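Local structure of Nab2p (Saccharomyces cerevisiae YJM1574, 5L2L) at residues S27-C31 and I61-F65. The protein binds the poly(A) tails of mRNAs through CCCH zinc fingers, protecting transcripts from the exosome and helping to control tail length and nuclear export. Residues are numbered along the deposited sequence; the frame is centred on the assembly and turned at random.
Sequences SHIMC and IYCLF. With ZN (zinc ion), chain T; ZN (zinc ion), chain U; nucleotides of chain G; nucleotides of chain H.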
# COMPACT_ATOMS: atom_id res chain seq x y z
N SER F 27 -2.06 -16.18 8.91
CA SER F 27 -3.19 -16.73 9.65
C SER F 27 -3.45 -15.90 10.90
O SER F 27 -2.52 -15.41 11.54
CB SER F 27 -2.92 -18.18 10.06
OG SER F 27 -4.01 -18.72 10.78
N HIS F 28 -4.74 -15.77 11.26
CA HIS F 28 -5.10 -15.16 12.54
C HIS F 28 -4.85 -16.09 13.71
O HIS F 28 -4.91 -15.64 14.86
CB HIS F 28 -6.58 -14.73 12.54
CG HIS F 28 -6.94 -13.75 11.46
ND1 HIS F 28 -6.76 -12.39 11.60
CD2 HIS F 28 -7.48 -13.93 10.23
CE1 HIS F 28 -7.18 -11.78 10.51
NE2 HIS F 28 -7.62 -12.69 9.66
N ILE F 29 -4.58 -17.38 13.45
CA ILE F 29 -4.31 -18.36 14.50
C ILE F 29 -2.92 -18.11 15.08
O ILE F 29 -1.94 -17.95 14.34
CB ILE F 29 -4.44 -19.78 13.93
CG1 ILE F 29 -5.89 -20.05 13.50
CG2 ILE F 29 -3.99 -20.84 14.96
CD1 ILE F 29 -6.08 -21.36 12.71
N MET F 30 -2.82 -18.09 16.41
CA MET F 30 -1.53 -17.88 17.04
C MET F 30 -0.74 -19.20 17.09
O MET F 30 -1.28 -20.27 17.41
CB MET F 30 -1.72 -17.28 18.44
CG MET F 30 -2.23 -15.79 18.42
SD MET F 30 -2.43 -15.06 20.07
CE MET F 30 -3.23 -13.49 19.67
N CYS F 31 0.55 -19.12 16.74
CA CYS F 31 1.39 -20.31 16.66
C CYS F 31 1.42 -21.04 18.00
O CYS F 31 1.61 -20.42 19.06
CB CYS F 31 2.81 -19.93 16.24
SG CYS F 31 3.91 -21.39 16.05
N ILE F 61 -9.06 -9.51 19.34
CA ILE F 61 -8.63 -10.80 19.87
C ILE F 61 -7.43 -11.37 19.12
O ILE F 61 -6.73 -12.26 19.64
CB ILE F 61 -9.77 -11.85 19.88
CG1 ILE F 61 -10.23 -12.23 18.47
CG2 ILE F 61 -10.96 -11.37 20.74
CD1 ILE F 61 -10.99 -13.55 18.46
N TYR F 62 -7.13 -10.86 17.92
CA TYR F 62 -6.00 -11.34 17.13
C TYR F 62 -4.73 -10.49 17.30
O TYR F 62 -3.71 -10.79 16.65
CB TYR F 62 -6.39 -11.38 15.64
CG TYR F 62 -7.61 -12.24 15.36
CD1 TYR F 62 -7.72 -13.52 15.88
CD2 TYR F 62 -8.65 -11.77 14.57
CE1 TYR F 62 -8.83 -14.31 15.63
CE2 TYR F 62 -9.76 -12.55 14.30
CZ TYR F 62 -9.85 -13.83 14.83
OH TYR F 62 -10.97 -14.61 14.57
N CYS F 63 -4.76 -9.46 18.15
CA CYS F 63 -3.62 -8.56 18.31
C CYS F 63 -2.38 -9.30 18.82
O CYS F 63 -2.43 -10.00 19.83
CB CYS F 63 -4.00 -7.43 19.28
SG CYS F 63 -2.77 -6.10 19.44
N LEU F 64 -1.24 -9.07 18.13
CA LEU F 64 0.03 -9.69 18.47
C LEU F 64 0.97 -8.80 19.30
O LEU F 64 2.07 -9.24 19.64
CB LEU F 64 0.77 -10.12 17.19
CG LEU F 64 0.06 -11.16 16.32
CD1 LEU F 64 0.81 -11.43 15.00
CD2 LEU F 64 -0.12 -12.47 17.08
N PHE F 65 0.58 -7.56 19.61
CA PHE F 65 1.42 -6.65 20.38
C PHE F 65 1.38 -7.00 21.88
O PHE F 65 0.55 -7.79 22.34
CB PHE F 65 0.99 -5.18 20.14
CG PHE F 65 1.28 -4.68 18.72
CD1 PHE F 65 2.51 -4.08 18.41
CD2 PHE F 65 0.31 -4.77 17.72
CE1 PHE F 65 2.78 -3.64 17.12
CE2 PHE F 65 0.58 -4.31 16.43
CZ PHE F 65 1.82 -3.74 16.13
ZN ZN T . 5.45 -20.50 14.46
ZN ZN U . -3.55 -4.87 21.26
P A G 5 1.76 2.69 11.69
OP1 A G 5 1.63 3.84 12.62
OP2 A G 5 2.81 1.68 11.95
O5' A G 5 0.33 2.00 11.70
C5' A G 5 -0.01 0.95 10.79
C4' A G 5 -1.01 -0.00 11.39
O4' A G 5 -0.38 -0.79 12.44
C3' A G 5 -2.23 0.65 12.04
O3' A G 5 -3.34 -0.22 11.89
C2' A G 5 -1.80 0.74 13.50
O2' A G 5 -2.86 0.86 14.44
C1' A G 5 -1.02 -0.56 13.68
N9 A G 5 -0.00 -0.46 14.74
C8 A G 5 1.27 0.02 14.63
N7 A G 5 1.96 0.02 15.75
C5 A G 5 1.06 -0.48 16.69
C6 A G 5 1.17 -0.74 18.07
N6 A G 5 2.28 -0.50 18.77
N1 A G 5 0.08 -1.23 18.71
C2 A G 5 -1.02 -1.48 17.99
N3 A G 5 -1.23 -1.30 16.68
C4 A G 5 -0.15 -0.78 16.08
P A H 11 -1.02 -29.73 10.47
OP1 A H 11 -0.46 -29.95 11.83
OP2 A H 11 -1.31 -30.86 9.57
O5' A H 11 -2.37 -28.91 10.66
C5' A H 11 -3.39 -29.36 11.55
C4' A H 11 -4.16 -28.20 12.12
O4' A H 11 -3.28 -27.43 12.99
C3' A H 11 -4.68 -27.21 11.09
O3' A H 11 -5.88 -26.60 11.58
C2' A H 11 -3.56 -26.18 11.02
O2' A H 11 -3.94 -24.92 10.52
C1' A H 11 -3.12 -26.11 12.49
N9 A H 11 -1.73 -25.72 12.71
C8 A H 11 -0.60 -26.17 12.06
N7 A H 11 0.53 -25.67 12.52
C5 A H 11 0.11 -24.83 13.55
C6 A H 11 0.82 -24.01 14.44
N6 A H 11 2.15 -23.86 14.43
N1 A H 11 0.11 -23.32 15.35
C2 A H 11 -1.22 -23.45 15.37
N3 A H 11 -2.00 -24.19 14.58
C4 A H 11 -1.26 -24.87 13.69
O HOH W 1 -3.19 -13.59 15.67
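CB of His-28 sits squarely over the face of the Tyr-62 ring, 3.8 Å from its centroid and 11° off the normal, a CH-pi contact. Ile-61 CG1 lies over the opposite face, so the phenol is sandwiched between aliphatic carbons. The imidazole crosses the phenol obliquely, its plane turned 40° from the tyrosine's and ND1 3.6 Å from CD2 of Tyr-62. The Tyr-62 hydroxyl reaches the backbone N of Ile-61 in the second subunit, whose Tyr-62 ring also meets this one. Beside the rings, one water donates to both His-28 O (2.8 Å) and Tyr-62 O (3.0 Å), bridging backbones that share no direct hydrogen bond. Met-30, extended beyond CG (chi2 -179°), carries CE to the carbonyl oxygens of Ile-61 and Cys-63, while its CG passes CD2 of Leu-64 at 4.2 Å. Cys-31 SG binds one zinc and accepts a hydrogen bond from N6 of A11 of chain H (3.4 Å); Cys-63 SG binds another zinc and weakly accepts the N-H of Phe-65. One face of the Phe-65 ring is laid against the base of A5 of chain G, CZ 3.4 Å from C5; an alanine here would probably leave that adenine without its aromatic partner. The contact joins CCCH zinc fingers 6 and 7, each binding zinc through three cysteines and a histidine and each touching adenine, beside the interface of an RNA-bound Nab2 dimer.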